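Local coordinates for protein N2152 (Neocallimastix frontalis, PDB 5U22) that probably hydrolyses rare arabinosyl substrates, as a family 39 glycoside hydrolase with a TIM barrel and a beta sandwich, at residues I64-A69 with V273-I278; W212-G217 with I242-Y247; E246-N251 with M277-F282. All coordinates share one frame; numbering follows the deposited sequence.

Contact 1 of 3, residues I64-A69 with V273-I278; sequences INVMRA and VDSGMI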
loop_
_atom_site.group_PDB
_atom_site.type_symbol
_atom_site.label_atom_id
_atom_site.label_comp_id
_atom_site.label_asym_id
_atom_site.label_seq_id
_atom_site.Cartn_x
_atom_site.Cartn_y
_atom_site.Cartn_z
ATOM N N ILE A 64 10.106 -1.615 -3.901
ATOM C CA ILE A 64 9.239 -0.612 -3.291
ATOM C C ILE A 64 8.567 0.272 -4.334
ATOM O O ILE A 64 9.190 0.695 -5.314
ATOM C CB ILE A 64 10.079 0.233 -2.316
ATOM C CG1 ILE A 64 10.548 -0.616 -1.126
ATOM C CG2 ILE A 64 9.295 1.450 -1.835
ATOM C CD1 ILE A 64 9.402 -1.124 -0.258
ATOM N N ASN A 65 7.285 0.581 -4.099
ATOM C CA ASN A 65 6.547 1.526 -4.926
ATOM C C ASN A 65 6.647 2.919 -4.313
ATOM O O ASN A 65 7.485 3.725 -4.729
ATOM C CB ASN A 65 5.086 1.081 -5.078
ATOM C CG ASN A 65 4.292 1.977 -5.988
ATOM O OD1 ASN A 65 4.817 2.536 -6.956
ATOM N ND2 ASN A 65 3.010 2.128 -5.684
ATOM N N VAL A 66 5.830 3.212 -3.302
ATOM C CA VAL A 66 5.804 4.537 -2.691
ATOM C C VAL A 66 5.844 4.381 -1.180
ATOM O O VAL A 66 4.984 3.701 -0.603
ATOM C CB VAL A 66 4.562 5.349 -3.096
ATOM C CG1 VAL A 66 4.657 6.741 -2.507
ATOM C CG2 VAL A 66 4.425 5.421 -4.605
ATOM N N MET A 67 6.831 5.023 -0.539
ATOM C CA MET A 67 6.866 5.119 0.913
ATOM C C MET A 67 6.188 6.408 1.368
ATOM O O MET A 67 5.809 7.256 0.558
ATOM C CB MET A 67 8.309 5.079 1.428
ATOM C CG MET A 67 9.095 3.870 0.979
ATOM S SD MET A 67 8.475 2.283 1.602
ATOM C CE MET A 67 9.034 2.277 3.306
ATOM N N ARG A 68 6.064 6.577 2.688
ATOM C CA ARG A 68 5.563 7.816 3.275
ATOM C C ARG A 68 6.465 8.217 4.430
ATOM O O ARG A 68 6.897 7.370 5.217
ATOM C CB ARG A 68 4.113 7.653 3.755
ATOM C CG ARG A 68 3.395 8.931 4.232
ATOM C CD ARG A 68 1.904 8.610 4.177
ATOM N NE ARG A 68 0.950 9.606 4.664
ATOM C CZ ARG A 68 0.289 9.505 5.821
ATOM N NH1 ARG A 68 0.538 8.503 6.661
ATOM N NH2 ARG A 68 -0.611 10.421 6.148
ATOM N N ALA A 69 6.768 9.508 4.513
ATOM C CA ALA A 69 7.718 9.988 5.505
ATOM C C ALA A 69 7.339 11.402 5.903
ATOM O O ALA A 69 6.708 12.117 5.115
ATOM C CB ALA A 69 9.161 9.950 4.968
ATOM N N VAL A 273 -5.599 0.707 -7.445
ATOM C CA VAL A 273 -5.050 1.702 -6.534
ATOM C C VAL A 273 -3.652 2.085 -6.996
ATOM O O VAL A 273 -2.853 1.233 -7.405
ATOM C CB VAL A 273 -5.050 1.146 -5.102
ATOM C CG1 VAL A 273 -4.147 1.970 -4.194
ATOM C CG2 VAL A 273 -6.469 1.139 -4.566
ATOM N N ASP A 274 -3.354 3.382 -6.949
ATOM C CA ASP A 274 -2.055 3.842 -7.420
ATOM C C ASP A 274 -0.944 3.467 -6.444
ATOM O O ASP A 274 0.133 3.016 -6.862
ATOM C CB ASP A 274 -2.086 5.352 -7.648
ATOM C CG ASP A 274 -0.874 5.839 -8.386
ATOM O OD1 ASP A 274 -0.708 5.456 -9.563
ATOM O OD2 ASP A 274 -0.094 6.602 -7.796
ATOM N N SER A 275 -1.174 3.661 -5.145
ATOM C CA SER A 275 -0.180 3.306 -4.143
ATOM C C SER A 275 -0.876 2.995 -2.832
ATOM O O SER A 275 -1.933 3.546 -2.529
ATOM C CB SER A 275 0.850 4.424 -3.925
ATOM O OG SER A 275 0.253 5.624 -3.446
ATOM N N GLY A 276 -0.270 2.098 -2.060
ATOM C CA GLY A 276 -0.743 1.813 -0.720
ATOM C C GLY A 276 0.432 1.679 0.226
ATOM O O GLY A 276 1.461 1.117 -0.159
ATOM N N MET A 277 0.312 2.202 1.446
ATOM C CA MET A 277 1.377 2.134 2.439
ATOM C C MET A 277 0.869 1.465 3.706
ATOM O O MET A 277 -0.194 1.821 4.216
ATOM C CB MET A 277 1.910 3.526 2.792
ATOM C CG MET A 277 2.947 4.069 1.836
ATOM S SD MET A 277 2.436 5.535 0.930
ATOM C CE MET A 277 1.244 4.774 -0.093
ATOM N N ILE A 278 1.666 0.537 4.240
ATOM C CA ILE A 278 1.345 -0.076 5.514
ATOM C C ILE A 278 1.389 0.972 6.633
ATOM O O ILE A 278 2.143 1.953 6.571
ATOM C CB ILE A 278 2.319 -1.238 5.774
ATOM C CG1 ILE A 278 2.182 -2.275 4.654
ATOM C CG2 ILE A 278 2.061 -1.911 7.127
ATOM C CD1 ILE A 278 3.286 -3.300 4.678
HETATM O O HOH W 1 3.294 2.081 -2.238
#
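Asp274 meets Asn65 through its backbone: Asn65 ND2 donates to Asp274 O at 3.2 Å, reaching a lone pair in the carbonyl plane, while the acceptor lies close to the amide plane of the asparagine. With CG anti to the backbone N (chi1 -177°), Asn65 extends to this carbonyl. The carboxylate of Asp274 turns to Tyr140 instead. Ser275 presents CB to Asn65 ND2 and Val66, with 3.8 Å from Ser275 CB to Val66 CG2; its hydroxyl is taken up by Thr243. At Gly276 the two backbones are joined through a water, 2.9 Å from Gly276 O and 3.0 Å from Val66 N. Met277 bears down on the next carbonyl, its CG 3.2 Å from Val66 O. Bends at chi2 and chi3 fold its thioether over the strand, leaving SD 3.9 Å from Arg68 CB. Beyond that carbon the arginine extends away to salt bridges with Glu143 and Glu246. The strands 66-69 and 275-278 approach to 6.8 Å between axes at 52° and do not pair directly. They are the first and last of the seven-stranded parallel sheet, and residues 41-44 bond through their backbones to both, consistent with closure of the TIM barrel by an intervening strand. Strand 98-102 flanks 66-70, strand 242-247 flanks 275-278, and helix 84-91 packs against Met67 and Ala69.

Contact 2 of 3, residues W212-G217 with I242-Y247; sequences WHELSG and ITINEY
His213 and Glu246 stack: Glu246 CG sits over one face of the imidazole, 3.7 Å from its centroid, and the carboxylate continues above the ring with its plane inclined 28° to it. The edge of the same ring faces Asn245, whose OD1 takes a weak, bent hydrogen bond of 2.8 Å from His213 NE2; ND1 is engaged by Glu147. The histidine is thus held by face and edge together, beside a carboxylate that Arg68 also grips and that binds BTB, consistent with the active-site end of the barrel. Earlier on the strand, Ile244 CD1 lies over the five-membered ring of Trp212, 3.6 Å from its centroid. Trp212 CG falls between its own backbone N and carbonyl carbon (chi1 68°), which brings the indole back over the isoleucine. Its NE1 donates to Glu214 OE2 at 2.9 Å, in the indole plane but meeting the oxygen from above the carboxylate plane; His224 shares that oxygen. Glu214 CG in turn rests on Ile244 CG2 at 3.6 Å. Glu214 N bonds Glu246 O at 2.9 Å, beside the single bridge of Glu214 with Tyr247. Strands 209-212 and 242-247 form a beta-alpha-beta unit with helix 221-235, which packs on Trp212, Glu214 and Ile244.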
loop_
_atom_site.group_PDB
_atom_site.type_symbol
_atom_site.label_atom_id
_atom_site.label_comp_id
_atom_site.label_asym_id
_atom_site.label_seq_id
_atom_site.Cartn_x
_atom_site.Cartn_y
_atom_site.Cartn_z
ATOM N N TRP A 212 -6.852 8.387 1.553
ATOM C CA TRP A 212 -7.442 8.093 2.851
ATOM C C TRP A 212 -6.790 6.833 3.393
ATOM O O TRP A 212 -5.968 6.199 2.722
ATOM C CB TRP A 212 -8.965 7.940 2.774
ATOM C CG TRP A 212 -9.513 6.752 2.031
ATOM C CD1 TRP A 212 -9.801 5.509 2.551
ATOM C CD2 TRP A 212 -9.908 6.711 0.651
ATOM N NE1 TRP A 212 -10.331 4.703 1.565
ATOM C CE2 TRP A 212 -10.410 5.414 0.394
ATOM C CE3 TRP A 212 -9.879 7.646 -0.394
ATOM C CZ2 TRP A 212 -10.873 5.022 -0.873
ATOM C CZ3 TRP A 212 -10.353 7.267 -1.646
ATOM C CH2 TRP A 212 -10.845 5.960 -1.875
ATOM N N HIS A 213 -7.170 6.472 4.614
ATOM C CA HIS A 213 -6.579 5.347 5.322
ATOM C C HIS A 213 -7.583 4.213 5.443
ATOM O O HIS A 213 -8.794 4.437 5.510
ATOM C CB HIS A 213 -6.104 5.786 6.699
ATOM C CG HIS A 213 -5.054 6.846 6.643
ATOM N ND1 HIS A 213 -4.675 7.588 7.742
ATOM C CD2 HIS A 213 -4.301 7.293 5.607
ATOM C CE1 HIS A 213 -3.735 8.443 7.383
ATOM N NE2 HIS A 213 -3.495 8.291 6.091
ATOM N N GLU A 214 -7.066 2.983 5.462
ATOM C CA GLU A 214 -7.891 1.782 5.643
ATOM C C GLU A 214 -7.285 0.992 6.799
ATOM O O GLU A 214 -6.554 0.012 6.612
ATOM C CB GLU A 214 -7.988 0.950 4.352
ATOM C CG GLU A 214 -8.750 1.641 3.204
ATOM C CD GLU A 214 -10.267 1.683 3.417
ATOM O OE1 GLU A 214 -10.750 1.374 4.538
ATOM O OE2 GLU A 214 -10.976 2.022 2.438
ATOM N N LEU A 215 -7.614 1.427 8.014
ATOM C CA LEU A 215 -7.056 0.848 9.224
ATOM C C LEU A 215 -8.146 0.543 10.248
ATOM O O LEU A 215 -7.831 0.259 11.405
ATOM C CB LEU A 215 -5.988 1.789 9.811
ATOM C CG LEU A 215 -6.317 3.288 9.852
ATOM C CD1 LEU A 215 -7.387 3.637 10.912
ATOM C CD2 LEU A 215 -5.034 4.075 10.105
ATOM N N SER A 216 -9.417 0.569 9.835
ATOM C CA SER A 216 -10.567 0.481 10.727
ATOM C C SER A 216 -11.348 -0.812 10.575
ATOM O O SER A 216 -12.366 -0.977 11.249
ATOM C CB SER A 216 -11.522 1.656 10.470
ATOM O OG SER A 216 -10.866 2.888 10.642
ATOM N N GLY A 217 -10.908 -1.722 9.710
ATOM C CA GLY A 217 -11.666 -2.921 9.392
ATOM C C GLY A 217 -11.682 -3.135 7.896
ATOM O O GLY A 217 -12.047 -2.233 7.137
ATOM N N ILE A 242 -5.539 7.003 -6.672
ATOM C CA ILE A 242 -5.870 6.751 -5.274
ATOM C C ILE A 242 -4.615 6.303 -4.541
ATOM O O ILE A 242 -3.919 5.390 -4.998
ATOM C CB ILE A 242 -6.966 5.681 -5.141
ATOM C CG1 ILE A 242 -8.247 6.131 -5.837
ATOM C CG2 ILE A 242 -7.209 5.347 -3.669
ATOM C CD1 ILE A 242 -9.285 5.028 -5.930
ATOM N N THR A 243 -4.348 6.912 -3.388
ATOM C CA THR A 243 -3.301 6.430 -2.500
ATOM C C THR A 243 -3.903 6.104 -1.136
ATOM O O THR A 243 -4.457 6.980 -0.463
ATOM C CB THR A 243 -2.141 7.433 -2.398
ATOM O OG1 THR A 243 -1.124 6.881 -1.563
ATOM C CG2 THR A 243 -2.551 8.788 -1.835
ATOM N N ILE A 244 -3.834 4.830 -0.747
ATOM C CA ILE A 244 -4.288 4.423 0.578
ATOM C C ILE A 244 -3.043 4.375 1.444
ATOM O O ILE A 244 -2.428 3.318 1.588
ATOM C CB ILE A 244 -5.022 3.067 0.549
ATOM C CG1 ILE A 244 -6.183 3.118 -0.447
ATOM C CG2 ILE A 244 -5.545 2.689 1.940
ATOM C CD1 ILE A 244 -7.165 4.266 -0.195
ATOM N N ASN A 245 -2.636 5.520 1.999
ATOM C CA ASN A 245 -1.262 5.626 2.460
ATOM C C ASN A 245 -1.094 5.264 3.925
ATOM O O ASN A 245 -0.022 5.503 4.487
ATOM C CB ASN A 245 -0.663 7.012 2.134
ATOM C CG ASN A 245 -1.456 8.177 2.696
ATOM O OD1 ASN A 245 -2.242 8.026 3.634
ATOM N ND2 ASN A 245 -1.225 9.364 2.138
ATOM N N GLU A 246 -2.114 4.651 4.531
ATOM C CA GLU A 246 -1.966 3.808 5.720
ATOM C C GLU A 246 -2.981 2.684 5.611
ATOM O O GLU A 246 -4.167 2.958 5.423
ATOM C CB GLU A 246 -2.202 4.585 7.024
ATOM C CG GLU A 246 -1.171 5.711 7.280
ATOM C CD GLU A 246 -1.356 6.352 8.636
ATOM O OE1 GLU A 246 -1.801 5.631 9.547
ATOM O OE2 GLU A 246 -1.071 7.563 8.784
ATOM N N TYR A 247 -2.535 1.430 5.731
ATOM C CA TYR A 247 -3.492 0.325 5.740
ATOM C C TYR A 247 -3.053 -0.782 6.685
ATOM O O TYR A 247 -1.865 -1.092 6.787
ATOM C CB TYR A 247 -3.722 -0.268 4.333
ATOM C CG TYR A 247 -2.572 -1.016 3.668
ATOM C CD1 TYR A 247 -1.753 -0.385 2.734
ATOM C CD2 TYR A 247 -2.364 -2.373 3.903
ATOM C CE1 TYR A 247 -0.727 -1.069 2.097
ATOM C CE2 TYR A 247 -1.340 -3.060 3.280
ATOM C CZ TYR A 247 -0.532 -2.413 2.375
ATOM O OH TYR A 247 0.477 -3.102 1.748
#

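Contact 3 of 3, residues E246-N251 with M277-F282; sequences EYCDEN and MITWWF. With BTB (2-[bis-(2-hydroxy-ethyl)-amino]-2-hydroxymethyl-propane-1,3-diol), chain B.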
loop_
_atom_site.group_PDB
_atom_site.type_symbol
_atom_site.label_atom_id
_atom_site.label_comp_id
_atom_site.label_asym_id
_atom_site.label_seq_id
_atom_site.Cartn_x
_atom_site.Cartn_y
_atom_site.Cartn_z
ATOM N N GLU A 246 -2.114 4.651 4.531
ATOM C CA GLU A 246 -1.966 3.808 5.720
ATOM C C GLU A 246 -2.981 2.684 5.611
ATOM O O GLU A 246 -4.167 2.958 5.423
ATOM C CB GLU A 246 -2.202 4.585 7.024
ATOM C CG GLU A 246 -1.171 5.711 7.280
ATOM C CD GLU A 246 -1.356 6.352 8.636
ATOM O OE1 GLU A 246 -1.801 5.631 9.547
ATOM O OE2 GLU A 246 -1.071 7.563 8.784
ATOM N N TYR A 247 -2.535 1.430 5.731
ATOM C CA TYR A 247 -3.492 0.325 5.740
ATOM C C TYR A 247 -3.053 -0.782 6.685
ATOM O O TYR A 247 -1.865 -1.092 6.787
ATOM C CB TYR A 247 -3.722 -0.268 4.333
ATOM C CG TYR A 247 -2.572 -1.016 3.668
ATOM C CD1 TYR A 247 -1.753 -0.385 2.734
ATOM C CD2 TYR A 247 -2.364 -2.373 3.903
ATOM C CE1 TYR A 247 -0.727 -1.069 2.097
ATOM C CE2 TYR A 247 -1.340 -3.060 3.280
ATOM C CZ TYR A 247 -0.532 -2.413 2.375
ATOM O OH TYR A 247 0.477 -3.102 1.748
ATOM N N CYS A 248 -4.033 -1.396 7.347
ATOM C CA CYS A 248 -3.781 -2.460 8.316
ATOM C C CYS A 248 -5.106 -3.101 8.676
ATOM O O CYS A 248 -6.149 -2.446 8.630
ATOM C CB CYS A 248 -3.114 -1.904 9.580
ATOM S SG CYS A 248 -2.499 -3.132 10.765
ATOM N N ASP A 249 -5.057 -4.386 9.023
ATOM C CA ASP A 249 -6.197 -5.027 9.661
ATOM C C ASP A 249 -6.615 -4.236 10.897
ATOM O O ASP A 249 -5.802 -3.539 11.510
ATOM C CB ASP A 249 -5.835 -6.461 10.065
ATOM C CG ASP A 249 -7.029 -7.228 10.578
ATOM O OD1 ASP A 249 -7.812 -7.706 9.737
ATOM O OD2 ASP A 249 -7.209 -7.325 11.810
ATOM N N GLU A 250 -7.895 -4.356 11.272
ATOM C CA GLU A 250 -8.376 -3.693 12.484
ATOM C C GLU A 250 -7.527 -4.043 13.702
ATOM O O GLU A 250 -7.329 -3.197 14.585
ATOM C CB GLU A 250 -9.848 -4.051 12.740
ATOM C CG GLU A 250 -10.137 -5.551 12.970
ATOM C CD GLU A 250 -11.559 -5.942 12.569
ATOM O OE1 GLU A 250 -11.884 -5.825 11.370
ATOM O OE2 GLU A 250 -12.355 -6.353 13.449
ATOM N N ASN A 251 -7.015 -5.268 13.774
ATOM C CA ASN A 251 -6.071 -5.649 14.828
ATOM C C ASN A 251 -4.674 -5.141 14.458
ATOM O O ASN A 251 -4.056 -5.637 13.507
ATOM C CB ASN A 251 -6.081 -7.167 15.007
ATOM C CG ASN A 251 -5.204 -7.632 16.157
ATOM O OD1 ASN A 251 -4.388 -6.876 16.684
ATOM N ND2 ASN A 251 -5.374 -8.880 16.552
ATOM N N MET A 277 0.312 2.202 1.446
ATOM C CA MET A 277 1.377 2.134 2.439
ATOM C C MET A 277 0.869 1.465 3.706
ATOM O O MET A 277 -0.194 1.821 4.216
ATOM C CB MET A 277 1.910 3.526 2.792
ATOM C CG MET A 277 2.947 4.069 1.836
ATOM S SD MET A 277 2.436 5.535 0.930
ATOM C CE MET A 277 1.244 4.774 -0.093
ATOM N N ILE A 278 1.666 0.537 4.240
ATOM C CA ILE A 278 1.345 -0.076 5.514
ATOM C C ILE A 278 1.389 0.972 6.633
ATOM O O ILE A 278 2.143 1.953 6.571
ATOM C CB ILE A 278 2.319 -1.238 5.774
ATOM C CG1 ILE A 278 2.182 -2.275 4.654
ATOM C CG2 ILE A 278 2.061 -1.911 7.127
ATOM C CD1 ILE A 278 3.286 -3.300 4.678
ATOM N N THR A 279 0.549 0.771 7.652
ATOM C CA THR A 279 0.535 1.622 8.833
ATOM C C THR A 279 1.882 1.627 9.548
ATOM O O THR A 279 2.789 0.833 9.264
ATOM C CB THR A 279 -0.532 1.153 9.832
ATOM O OG1 THR A 279 -0.459 -0.278 9.979
ATOM C CG2 THR A 279 -1.923 1.567 9.374
ATOM N N TRP A 280 1.996 2.559 10.501
ATOM C CA TRP A 280 3.077 2.596 11.494
ATOM C C TRP A 280 2.400 2.642 12.856
ATOM O O TRP A 280 2.315 3.702 13.487
ATOM C CB TRP A 280 3.985 3.791 11.273
ATOM C CG TRP A 280 5.114 3.896 12.267
ATOM C CD1 TRP A 280 5.902 2.881 12.739
ATOM C CD2 TRP A 280 5.567 5.090 12.909
ATOM N NE1 TRP A 280 6.834 3.378 13.616
ATOM C CE2 TRP A 280 6.639 4.731 13.750
ATOM C CE3 TRP A 280 5.169 6.432 12.851
ATOM C CZ2 TRP A 280 7.320 5.666 14.526
ATOM C CZ3 TRP A 280 5.848 7.359 13.613
ATOM C CH2 TRP A 280 6.913 6.975 14.440
ATOM N N TRP A 281 1.891 1.495 13.307
ATOM C CA TRP A 281 1.226 1.472 14.604
ATOM C C TRP A 281 2.197 1.415 15.774
ATOM O O TRP A 281 1.828 1.824 16.878
ATOM C CB TRP A 281 0.267 0.282 14.713
ATOM C CG TRP A 281 -1.071 0.522 14.102
ATOM C CD1 TRP A 281 -1.634 -0.172 13.072
ATOM C CD2 TRP A 281 -2.017 1.525 14.478
ATOM N NE1 TRP A 281 -2.881 0.331 12.791
ATOM C CE2 TRP A 281 -3.138 1.373 13.643
ATOM C CE3 TRP A 281 -2.035 2.525 15.457
ATOM C CZ2 TRP A 281 -4.258 2.192 13.741
ATOM C CZ3 TRP A 281 -3.144 3.331 15.556
ATOM C CH2 TRP A 281 -4.243 3.163 14.702
ATOM N N PHE A 282 3.413 0.918 15.569
ATOM C CA PHE A 282 4.343 0.663 16.667
ATOM C C PHE A 282 5.425 1.735 16.642
ATOM O O PHE A 282 6.514 1.553 16.098
ATOM C CB PHE A 282 4.857 -0.747 16.566
ATOM C CG PHE A 282 3.743 -1.727 16.609
ATOM C CD1 PHE A 282 3.082 -1.964 17.798
ATOM C CD2 PHE A 282 3.256 -2.298 15.442
ATOM C CE1 PHE A 282 1.991 -2.821 17.840
ATOM C CE2 PHE A 282 2.175 -3.150 15.481
ATOM C CZ PHE A 282 1.542 -3.414 16.695
HETATM C C1 BTB B . -2.157 8.016 11.817
HETATM O O1 BTB B . -0.921 8.373 11.221
HETATM C C2 BTB B . -1.802 7.550 13.284
HETATM C C3 BTB B . -3.128 7.357 14.101
HETATM O O3 BTB B . -4.176 6.916 13.273
HETATM C C4 BTB B . -1.054 8.767 13.898
HETATM O O4 BTB B . -0.977 8.654 15.308
HETATM N N BTB B . -0.981 6.231 13.202
HETATM C C5 BTB B . -1.846 5.084 12.810
HETATM C C6 BTB B . -1.000 3.954 12.197
HETATM O O6 BTB B . -0.214 4.467 11.137
HETATM C C7 BTB B . -0.367 5.857 14.546
HETATM C C8 BTB B . 1.124 6.276 14.589
HETATM O O8 BTB B . 1.667 6.241 13.320
HETATM O O HOH W 2 -5.516 -0.923 12.051
#
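Tyr247 bridges Ile278 in parallel fashion, its own N and O bonding to the residues on either side of Ile278. Tyr247 N gives a weak bond to Met277 O at 2.8 Å, and Thr279 N returns to Tyr247 O at 3.2 Å, coming from 43° above the carbonyl plane. In apolar terms, the Tyr247 ring lies across the backbone of the other strand: Ile278 CA stands over its face, 4.2 Å from the centroid, and Ile278 CG1 touches CZ and OH. That hydroxyl bonds Ala40 O and Tyr306. Cys248 supplies the sulfur contact: turned trans to the amide nitrogen (chi1 -171°), its SG reaches the indole edge of Trp281, 3.9 Å from Trp281 CD1. Cys248 CB also abuts Thr279 OG1, the hydroxyl that binds Glu255. A water links Asp249 O to Trp281 NE1, and Asp249 OD2 closes an Asx turn with Asn251 N. A bound BTB, probably from the crystallisation liquor, is gripped from both segments. Both Glu246 oxygens hold it, OE1 at 2.5 Å from BTB O6 and OE2 at 2.6 Å from BTB O1; the extended side chain (chi2 -174°) carries the carboxylate to these hydroxyls. Trp280 grips it by the backbone, N donating to BTB O6 and O accepting from BTB O8 at 2.6 Å, while BTB C6 lies over one face of the Trp281 ring, 3.5 Å from Trp281 CD2. Glu147 and Asn146 also hydrogen-bond BTB, consistent with the carboxyl-end active site of a TIM barrel glycosidase. The contact joins strand 242-247 to strand 275-278, neighbours linked by helix 258-270 in a beta-alpha-beta unit, with Phe268 of that helix meeting the Tyr247 ring edge-to-face.

How the contacts relate
From the N terminus, 64-69 comes first and waits some two hundred residues for 273-278, so contact 1 closes the longest loop, spanning most of the barrel. Contact 2 lies wholly within that span, closing the short loop through helix 221-235. Contact 3 starts on the residues where contact 2 ends, Glu246 and Tyr247, and closes the loop through helix 258-270, from 246-251 to 277-282, sharing Met277 and Ile278 with contact 1 and crossing its end. Contacts 2 and 3 thus join successive parallel strands, whereas contact 1 brings the early strand near the last. Between contacts 2 and 3, Met277 N lies 3.0 Å from Ile244 O, a probable hydrogen bond.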